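Local coordinates for protein imelysin (PDB 3OYV) that probably takes part in bacterial iron uptake as a metal-binding, imelysin-like outer membrane protein, at residues A32-T37 with N340-H345; D273-A278 with T346-L351; T277-W282 with N301-P306. All coordinates share one frame; numbering follows the deposited sequence.

Contact 1 of 3, residues A32-T37 with N340-H345; sequences AALLKT and NVRGFH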
loop_
_atom_site.group_PDB
_atom_site.type_symbol
_atom_site.label_atom_id
_atom_site.label_comp_id
_atom_site.label_asym_id
_atom_site.label_seq_id
_atom_site.Cartn_x
_atom_site.Cartn_y
_atom_site.Cartn_z
ATOM N N ALA A 32 2.926 3.695 -15.677
ATOM C CA ALA A 32 3.727 4.555 -14.799
ATOM C C ALA A 32 3.176 5.980 -14.808
ATOM O O ALA A 32 3.192 6.656 -13.777
ATOM C CB ALA A 32 5.189 4.563 -15.217
ATOM N N ALA A 33 2.683 6.467 -15.975
ATOM C CA ALA A 33 2.076 7.795 -16.082
ATOM C C ALA A 33 0.835 7.881 -15.211
ATOM O O ALA A 33 0.605 8.870 -14.523
ATOM C CB ALA A 33 1.762 8.098 -17.536
ATOM N N LEU A 34 0.023 6.824 -15.252
ATOM C CA LEU A 34 -1.195 6.797 -14.444
ATOM C C LEU A 34 -0.862 6.845 -12.946
ATOM O O LEU A 34 -1.515 7.510 -12.166
ATOM C CB LEU A 34 -2.039 5.563 -14.757
ATOM C CG LEU A 34 -2.686 5.529 -16.146
ATOM C CD1 LEU A 34 -3.247 4.143 -16.423
ATOM C CD2 LEU A 34 -3.773 6.600 -16.284
ATOM N N LEU A 35 0.164 6.099 -12.567
ATOM C CA LEU A 35 0.627 6.041 -11.165
ATOM C C LEU A 35 1.140 7.407 -10.697
ATOM O O LEU A 35 0.925 7.806 -9.549
ATOM C CB LEU A 35 1.703 4.963 -10.977
ATOM C CG LEU A 35 1.280 3.525 -10.651
ATOM C CD1 LEU A 35 2.440 2.541 -10.817
ATOM C CD2 LEU A 35 0.626 3.484 -9.250
ATOM N N LYS A 36 1.869 8.088 -11.576
ATOM C CA LYS A 36 2.408 9.418 -11.311
ATOM C C LYS A 36 1.268 10.413 -11.103
ATOM O O LYS A 36 1.252 11.182 -10.139
ATOM C CB LYS A 36 3.317 9.806 -12.489
ATOM C CG LYS A 36 3.833 11.204 -12.522
ATOM C CD LYS A 36 4.758 11.409 -13.729
ATOM C CE LYS A 36 5.069 12.882 -13.931
ATOM N NZ LYS A 36 5.849 13.450 -12.785
ATOM N N THR A 37 0.310 10.398 -12.016
ATOM C CA THR A 37 -0.842 11.279 -11.921
ATOM C C THR A 37 -1.616 11.018 -10.633
ATOM O O THR A 37 -1.952 11.957 -9.926
ATOM C CB THR A 37 -1.730 11.098 -13.156
ATOM O OG1 THR A 37 -1.003 11.561 -14.311
ATOM C CG2 THR A 37 -3.038 11.880 -13.009
ATOM N N ASN A 340 -7.854 -3.392 -13.238
ATOM C CA ASN A 340 -7.167 -4.667 -13.177
ATOM C C ASN A 340 -6.043 -4.872 -14.215
ATOM O O ASN A 340 -5.463 -5.946 -14.302
ATOM C CB ASN A 340 -8.171 -5.834 -13.165
ATOM C CG ASN A 340 -8.925 -5.971 -14.445
ATOM O OD1 ASN A 340 -8.595 -5.327 -15.443
ATOM N ND2 ASN A 340 -9.955 -6.842 -14.444
ATOM N N VAL A 341 -5.739 -3.820 -14.977
ATOM C CA VAL A 341 -4.561 -3.805 -15.852
ATOM C C VAL A 341 -3.754 -2.516 -15.663
ATOM O O VAL A 341 -2.988 -2.123 -16.535
ATOM C CB VAL A 341 -4.944 -4.028 -17.341
ATOM C CG1 VAL A 341 -5.573 -5.423 -17.541
ATOM C CG2 VAL A 341 -5.829 -2.886 -17.859
ATOM N N ARG A 342 -3.850 -1.911 -14.485
ATOM C CA ARG A 342 -3.005 -0.757 -14.156
ATOM C C ARG A 342 -2.457 -0.937 -12.726
ATOM O O ARG A 342 -2.547 -2.026 -12.129
ATOM C CB ARG A 342 -3.786 0.553 -14.306
ATOM C CG ARG A 342 -4.911 0.681 -13.314
ATOM C CD ARG A 342 -5.813 1.836 -13.653
ATOM N NE ARG A 342 -5.373 3.163 -13.208
ATOM C CZ ARG A 342 -5.871 4.328 -13.618
ATOM N NH1 ARG A 342 -6.745 4.415 -14.635
ATOM N NH2 ARG A 342 -5.473 5.437 -13.048
ATOM N N GLY A 343 -1.894 0.141 -12.212
ATOM C CA GLY A 343 -1.431 0.184 -10.851
ATOM C C GLY A 343 -0.089 -0.450 -10.620
ATOM O O GLY A 343 0.546 -1.013 -11.524
ATOM N N PHE A 344 0.315 -0.411 -9.345
ATOM C CA PHE A 344 1.615 -0.920 -8.960
ATOM C C PHE A 344 1.873 -2.364 -9.410
ATOM O O PHE A 344 2.982 -2.714 -9.784
ATOM C CB PHE A 344 1.795 -0.843 -7.455
ATOM C CG PHE A 344 2.211 0.514 -6.926
ATOM C CD1 PHE A 344 3.473 0.997 -7.229
ATOM C CD2 PHE A 344 1.378 1.256 -6.084
ATOM C CE1 PHE A 344 3.900 2.168 -6.703
ATOM C CE2 PHE A 344 1.813 2.457 -5.544
ATOM C CZ PHE A 344 3.077 2.933 -5.889
ATOM N N HIS A 345 0.857 -3.232 -9.294
ATOM C CA HIS A 345 1.088 -4.618 -9.590
ATOM C C HIS A 345 1.170 -4.923 -11.091
ATOM O O HIS A 345 1.793 -5.883 -11.487
ATOM C CB HIS A 345 0.101 -5.504 -8.864
ATOM C CG HIS A 345 0.249 -5.408 -7.384
ATOM N ND1 HIS A 345 1.402 -5.797 -6.726
ATOM C CD2 HIS A 345 -0.601 -4.960 -6.440
ATOM C CE1 HIS A 345 1.245 -5.583 -5.428
ATOM N NE2 HIS A 345 0.047 -5.052 -5.236
#

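Contact 2 of 3, residues D273-A278 with T346-L351; sequences DAWITA and TLEFLL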
loop_
_atom_site.group_PDB
_atom_site.type_symbol
_atom_site.label_atom_id
_atom_site.label_comp_id
_atom_site.label_asym_id
_atom_site.label_seq_id
_atom_site.Cartn_x
_atom_site.Cartn_y
_atom_site.Cartn_z
ATOM N N ASP A 273 14.415 -1.328 -8.891
ATOM C CA ASP A 273 14.809 -0.585 -7.688
ATOM C C ASP A 273 13.829 0.557 -7.401
ATOM O O ASP A 273 13.450 0.771 -6.270
ATOM C CB ASP A 273 16.219 0.043 -7.845
ATOM C CG ASP A 273 17.360 -0.969 -7.940
ATOM O OD1 ASP A 273 17.196 -2.117 -7.535
ATOM O OD2 ASP A 273 18.459 -0.567 -8.403
ATOM N N ALA A 274 13.471 1.295 -8.449
ATOM C CA ALA A 274 12.543 2.381 -8.304
ATOM C C ALA A 274 11.156 1.920 -7.876
ATOM O O ALA A 274 10.475 2.635 -7.129
ATOM C CB ALA A 274 12.475 3.225 -9.602
ATOM N N TRP A 275 10.752 0.740 -8.333
ATOM C CA TRP A 275 9.451 0.173 -7.939
ATOM C C TRP A 275 9.442 -0.122 -6.435
ATOM O O TRP A 275 8.516 0.284 -5.725
ATOM C CB TRP A 275 9.138 -1.066 -8.799
ATOM C CG TRP A 275 7.764 -1.615 -8.560
ATOM C CD1 TRP A 275 6.619 -1.221 -9.179
ATOM C CD2 TRP A 275 7.366 -2.612 -7.584
ATOM N NE1 TRP A 275 5.543 -1.939 -8.693
ATOM C CE2 TRP A 275 5.980 -2.781 -7.703
ATOM C CE3 TRP A 275 8.068 -3.435 -6.691
ATOM C CZ2 TRP A 275 5.272 -3.713 -6.942
ATOM C CZ3 TRP A 275 7.349 -4.315 -5.913
ATOM C CH2 TRP A 275 5.987 -4.462 -6.049
ATOM N N ILE A 276 10.473 -0.806 -5.936
ATOM C CA ILE A 276 10.539 -1.075 -4.501
ATOM C C ILE A 276 10.526 0.231 -3.708
ATOM O O ILE A 276 9.856 0.348 -2.676
ATOM C CB ILE A 276 11.775 -1.866 -4.160
ATOM C CG1 ILE A 276 11.682 -3.270 -4.782
ATOM C CG2 ILE A 276 11.971 -1.953 -2.638
ATOM C CD1 ILE A 276 10.702 -4.260 -4.102
ATOM N N THR A 277 11.306 1.191 -4.168
ATOM C CA THR A 277 11.438 2.482 -3.475
ATOM C C THR A 277 10.084 3.163 -3.377
ATOM O O THR A 277 9.710 3.686 -2.309
ATOM C CB THR A 277 12.490 3.356 -4.176
ATOM O OG1 THR A 277 13.750 2.693 -4.054
ATOM C CG2 THR A 277 12.535 4.779 -3.609
ATOM N N ALA A 278 9.341 3.182 -4.479
ATOM C CA ALA A 278 8.022 3.820 -4.519
ATOM C C ALA A 278 6.981 3.018 -3.698
ATOM O O ALA A 278 6.088 3.586 -3.094
ATOM C CB ALA A 278 7.538 4.038 -5.987
ATOM N N THR A 346 0.548 -4.098 -11.912
ATOM C CA THR A 346 0.740 -4.205 -13.366
ATOM C C THR A 346 2.156 -3.805 -13.735
ATOM O O THR A 346 2.808 -4.489 -14.508
ATOM C CB THR A 346 -0.313 -3.397 -14.159
ATOM O OG1 THR A 346 -1.593 -3.969 -13.913
ATOM C CG2 THR A 346 -0.009 -3.502 -15.647
ATOM N N LEU A 347 2.653 -2.709 -13.162
ATOM C CA LEU A 347 4.056 -2.376 -13.402
ATOM C C LEU A 347 4.976 -3.450 -12.880
ATOM O O LEU A 347 5.957 -3.774 -13.520
ATOM C CB LEU A 347 4.362 -1.032 -12.803
ATOM C CG LEU A 347 5.615 -0.350 -13.283
ATOM C CD1 LEU A 347 5.779 -0.369 -14.805
ATOM C CD2 LEU A 347 5.581 1.119 -12.728
ATOM N N GLU A 348 4.632 -3.996 -11.717
ATOM C CA GLU A 348 5.408 -5.105 -11.174
ATOM C C GLU A 348 5.505 -6.282 -12.169
ATOM O O GLU A 348 6.583 -6.848 -12.395
ATOM C CB GLU A 348 4.773 -5.570 -9.841
ATOM C CG GLU A 348 5.610 -6.534 -9.014
ATOM C CD GLU A 348 4.781 -7.222 -7.927
ATOM O OE1 GLU A 348 3.554 -7.047 -7.901
ATOM O OE2 GLU A 348 5.388 -7.982 -7.150
ATOM N N PHE A 349 4.354 -6.639 -12.744
ATOM C CA PHE A 349 4.299 -7.727 -13.752
ATOM C C PHE A 349 5.240 -7.452 -14.926
ATOM O O PHE A 349 5.886 -8.352 -15.443
ATOM C CB PHE A 349 2.852 -7.823 -14.239
ATOM C CG PHE A 349 2.594 -8.860 -15.312
ATOM C CD1 PHE A 349 2.848 -8.599 -16.637
ATOM C CD2 PHE A 349 1.958 -10.041 -15.002
ATOM C CE1 PHE A 349 2.581 -9.555 -17.596
ATOM C CE2 PHE A 349 1.666 -10.979 -15.979
ATOM C CZ PHE A 349 1.999 -10.737 -17.259
ATOM N N LEU A 350 5.276 -6.193 -15.334
ATOM C CA LEU A 350 6.066 -5.729 -16.480
ATOM C C LEU A 350 7.553 -5.629 -16.202
ATOM O O LEU A 350 8.352 -5.620 -17.143
ATOM C CB LEU A 350 5.493 -4.392 -16.982
ATOM C CG LEU A 350 4.069 -4.421 -17.582
ATOM C CD1 LEU A 350 3.524 -2.985 -17.776
ATOM C CD2 LEU A 350 4.005 -5.263 -18.883
ATOM N N LEU A 351 7.930 -5.588 -14.914
ATOM C CA LEU A 351 9.309 -5.409 -14.502
ATOM C C LEU A 351 9.998 -6.664 -13.960
ATOM O O LEU A 351 11.222 -6.748 -13.996
ATOM C CB LEU A 351 9.423 -4.289 -13.455
ATOM C CG LEU A 351 9.141 -2.883 -13.949
ATOM C CD1 LEU A 351 9.174 -1.908 -12.765
ATOM C CD2 LEU A 351 10.153 -2.477 -15.047
#

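Contact 3 of 3, residues T277-W282 with N301-P306; sequences TAREPW and NMDSWP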
loop_
_atom_site.group_PDB
_atom_site.type_symbol
_atom_site.label_atom_id
_atom_site.label_comp_id
_atom_site.label_asym_id
_atom_site.label_seq_id
_atom_site.Cartn_x
_atom_site.Cartn_y
_atom_site.Cartn_z
ATOM N N THR A 277 11.306 1.191 -4.168
ATOM C CA THR A 277 11.438 2.482 -3.475
ATOM C C THR A 277 10.084 3.163 -3.377
ATOM O O THR A 277 9.710 3.686 -2.309
ATOM C CB THR A 277 12.490 3.356 -4.176
ATOM O OG1 THR A 277 13.750 2.693 -4.054
ATOM C CG2 THR A 277 12.535 4.779 -3.609
ATOM N N ALA A 278 9.341 3.182 -4.479
ATOM C CA ALA A 278 8.022 3.820 -4.519
ATOM C C ALA A 278 6.981 3.018 -3.698
ATOM O O ALA A 278 6.088 3.586 -3.094
ATOM C CB ALA A 278 7.538 4.038 -5.987
ATOM N N ARG A 279 7.130 1.703 -3.682
ATOM C CA ARG A 279 6.218 0.852 -2.924
ATOM C C ARG A 279 6.265 1.113 -1.434
ATOM O O ARG A 279 5.264 0.930 -0.761
ATOM C CB ARG A 279 6.499 -0.612 -3.205
ATOM C CG ARG A 279 5.933 -1.098 -4.546
ATOM C CD ARG A 279 4.418 -1.100 -4.566
ATOM N NE ARG A 279 3.855 -2.013 -3.583
ATOM C CZ ARG A 279 2.577 -2.340 -3.504
ATOM N NH1 ARG A 279 1.685 -1.769 -4.293
ATOM N NH2 ARG A 279 2.171 -3.244 -2.624
ATOM N N GLU A 280 7.418 1.521 -0.914
ATOM C CA GLU A 280 7.534 1.652 0.534
ATOM C C GLU A 280 6.560 2.663 1.148
ATOM O O GLU A 280 5.822 2.283 2.059
ATOM C CB GLU A 280 8.962 1.945 0.946
ATOM C CG GLU A 280 9.133 1.818 2.460
ATOM C CD GLU A 280 10.561 1.952 2.900
ATOM O OE1 GLU A 280 11.411 2.302 2.056
ATOM O OE2 GLU A 280 10.820 1.702 4.095
ATOM N N PRO A 281 6.511 3.926 0.656
ATOM C CA PRO A 281 5.532 4.825 1.238
ATOM C C PRO A 281 4.097 4.372 0.944
ATOM O O PRO A 281 3.206 4.564 1.796
ATOM C CB PRO A 281 5.857 6.177 0.605
ATOM C CG PRO A 281 6.598 5.826 -0.639
ATOM C CD PRO A 281 7.392 4.643 -0.289
ATOM N N TRP A 282 3.852 3.754 -0.211
ATOM C CA TRP A 282 2.514 3.222 -0.481
ATOM C C TRP A 282 2.105 2.186 0.572
ATOM O O TRP A 282 1.064 2.279 1.216
ATOM C CB TRP A 282 2.414 2.566 -1.866
ATOM C CG TRP A 282 1.066 1.937 -2.014
ATOM C CD1 TRP A 282 0.774 0.615 -1.909
ATOM C CD2 TRP A 282 -0.182 2.623 -2.204
ATOM N NE1 TRP A 282 -0.577 0.430 -2.025
ATOM C CE2 TRP A 282 -1.197 1.642 -2.187
ATOM C CE3 TRP A 282 -0.551 3.956 -2.331
ATOM C CZ2 TRP A 282 -2.539 1.963 -2.358
ATOM C CZ3 TRP A 282 -1.885 4.264 -2.524
ATOM C CH2 TRP A 282 -2.863 3.278 -2.508
ATOM N N ASN A 301 -7.388 2.127 -8.540
ATOM C CA ASN A 301 -6.632 2.659 -9.690
ATOM C C ASN A 301 -5.120 2.615 -9.490
ATOM O O ASN A 301 -4.376 2.608 -10.465
ATOM C CB ASN A 301 -7.089 4.085 -9.995
ATOM C CG ASN A 301 -8.263 4.130 -10.920
ATOM O OD1 ASN A 301 -8.689 3.114 -11.430
ATOM N ND2 ASN A 301 -8.797 5.336 -11.155
HETATM N N MSE A 302 -4.700 2.587 -8.239
HETATM C CA MSE A 302 -3.277 2.565 -7.900
HETATM C C MSE A 302 -2.726 1.189 -7.550
HETATM O O MSE A 302 -1.515 0.960 -7.646
HETATM C CB MSE A 302 -3.038 3.519 -6.756
HETATM C CG MSE A 302 -3.319 4.945 -7.182
HETATM SE SE MSE A 302 -2.913 6.244 -5.761
HETATM C CE MSE A 302 -1.024 6.177 -5.705
ATOM N N ASP A 303 -3.598 0.279 -7.108
ATOM C CA ASP A 303 -3.107 -0.912 -6.419
ATOM C C ASP A 303 -4.032 -2.116 -6.469
ATOM O O ASP A 303 -4.125 -2.854 -5.503
ATOM C CB ASP A 303 -2.830 -0.560 -4.946
ATOM C CG ASP A 303 -1.931 -1.571 -4.243
ATOM O OD1 ASP A 303 -0.961 -2.074 -4.861
ATOM O OD2 ASP A 303 -2.201 -1.830 -3.045
ATOM N N SER A 304 -4.695 -2.366 -7.598
ATOM C CA SER A 304 -5.541 -3.530 -7.660
ATOM C C SER A 304 -4.744 -4.801 -7.598
ATOM O O SER A 304 -3.632 -4.893 -8.127
ATOM C CB SER A 304 -6.384 -3.573 -8.947
ATOM O OG SER A 304 -7.437 -2.642 -8.897
ATOM N N TRP A 305 -5.352 -5.805 -6.977
ATOM C CA TRP A 305 -4.841 -7.172 -6.961
ATOM C C TRP A 305 -6.033 -8.076 -6.663
ATOM O O TRP A 305 -6.766 -7.793 -5.734
ATOM C CB TRP A 305 -3.736 -7.374 -5.911
ATOM C CG TRP A 305 -3.215 -8.765 -5.960
ATOM C CD1 TRP A 305 -3.577 -9.809 -5.163
ATOM C CD2 TRP A 305 -2.338 -9.300 -6.942
ATOM N NE1 TRP A 305 -2.930 -10.935 -5.545
ATOM C CE2 TRP A 305 -2.159 -10.655 -6.641
ATOM C CE3 TRP A 305 -1.642 -8.751 -8.020
ATOM C CZ2 TRP A 305 -1.340 -11.479 -7.392
ATOM C CZ3 TRP A 305 -0.834 -9.562 -8.769
ATOM C CH2 TRP A 305 -0.673 -10.914 -8.458
ATOM N N PRO A 306 -6.242 -9.146 -7.441
ATOM C CA PRO A 306 -5.491 -9.654 -8.581
ATOM C C PRO A 306 -5.677 -8.818 -9.841
ATOM O O PRO A 306 -6.487 -7.913 -9.862
ATOM C CB PRO A 306 -6.069 -11.059 -8.784
ATOM C CG PRO A 306 -7.414 -10.974 -8.289
ATOM C CD PRO A 306 -7.373 -10.039 -7.108
#

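Contact 1 of 3, residues A32-T37 with N340-H345
L35 and F344 meet through a CH-pi contact. The methyl CD2 of L35 stands almost exactly over the middle of the F344 ring, 3.9 Å from its centroid and 9° off the normal. F344 offers this face because CG is anti to its own carbonyl carbon (chi1 -82°), a turn that brings the ring nearer to helix 21-47 than its CB direction suggests. The other methyl of L35, CD1, rests on the main chain, 3.9 Å from G343 C, at the place where the two backbones come closest (L35 CA to G343 CA 6.2 Å). A CB on G343 would point away from L35; it is the positive phi of 81° that favours glycine here.

The second kind of contact is a leucine laid on a flat cation. R342 bends at chi3 and crosses L34 at about a right angle, so that CD1 of L34 lies over the centre of the guanidinium, 3.8 Å from R342 CZ, while CD2 of L34 is 3.8 Å from R342 NH2. No hydrogen bond links the two segments. The guanidinium is held from elsewhere: salt bridges to E336 and D38, and bonds to the carbonyls of N301 and S337, fix its rotation, and the two acids probably offset its charge.

G343, H345 and E348 fit the GxHxxE signature of imelysin-like proteins, which is consistent with a metal site, and this contact packs the segment leading into that signature helix on helix 21-47.

Contact 2 of 3, residues D273-A278 with T346-L351
W275 and E348 both hold CG anti to the backbone N (chi1 -174° for W275), which sends the indole across to helix 343-351 and lays the extended glutamate chain over one of its faces. E348 CB comes within 3.5 Å of W275 CZ2, toward the rim of the ring, and E348 CG makes a CH-pi contact 3.9 Å from the centroid of the six-membered ring of W275. The carboxylate lies nearly flat along the ring, its plane 17° from that of the indole, with E348 CD 3.5 Å from W275 CH2. Its oxygens are bound beyond the ring: OE1 takes a hydrogen bond with H345 ND1 and OE2 one with S118 OG, so the buried acid is fixed at both oxygens as well as along its flank.

Two leucines finish the contact, L351 CD1 lying 4.1 Å from W275 CB and L347 CB 4.3 Å from W275 CD1. Since W275 NE1 also bonds to F344 O, alanine in place of this tryptophan would probably open a gap beside the E348 stem and leave the F344 carbonyl without its indole partner.

The two short helical segments run nearly antiparallel, at 155° with axes 10.9 Å apart. Around them, L347 also packs on L35 of helix 21-47 and L252 of helix 223-261, T346 touches I312 of helix 309-316, and helix 343-351 passes directly into the small antiparallel hairpin of strands 352-353 and 356-357.

Contact 3 of 3, residues T277-W282 with N301-P306
D303 is gripped by R279 and W282 through different oxygens of its carboxylate. R279 NH1 donates to D303 OD1 at 2.7 Å with an N-H...O angle of 152°, forming a salt bridge. The oxygen lies close to the guanidinium plane, but the donor approaches from above the carboxylate plane, the two planes turned 49° apart. W282 NE1 gives a weak hydrogen bond to D303 OD2, 3.0 Å long, with that oxygen at the edge of the indole. D303 CB packs 3.6 Å from W282 CZ2, so the aspartate is held along its stem as well as at its end. R279, bent at chi2 and chi3, sets its guanidinium beside the indole, with W282 CD1 3.5 Å above one face, toward the rim.

At the far end of the indole, M302, a selenomethionine with two modelled conformers, brings CE to 3.8 Å from W282 CZ3 in the conformer described. Its SE stands obliquely to the six-membered ring, a Met-aromatic contact.

Farther out, a salt bridge from R279 NE to E283 steadies the arginine, the F344 ring meets W282, and the F344 side chain also touches R279 and D303.

D303 OD2 hydrogen-bonds a glycerol, while R279 NH2 and H345 NE2 both bond an unidentified ligand; both are probably from the crystallisation liquor. Such molecules often mark pockets, so the cluster probably lines one beside the GxHxxE histidine, consistent with the functional site of imelysin-like proteins.

The contact centres lie 9 to 10 Å apart; contact 3 lies nearest the centre of the molecule (about 5 Å, centre to centre, against about 13 Å for the others). Helix 343-351 serves contacts 1 and 2, and helix 265-283 serves contacts 2 and 3 through overlapping segments. Along the chain the order is 32-37, 273-278, 277-282, 301-306, 340-345, 346-351, so contact 3 is nested within the loop closed by contact 1, while contacts 1 and 2 cross. Contacts 1 and 3 are joined by a probable backbone bond, F344 N to M302 O (2.8 Å). Distant parts of the sequence, including the N-terminal helix 21-47, thus converge round the signature helix and the probable pocket beside it.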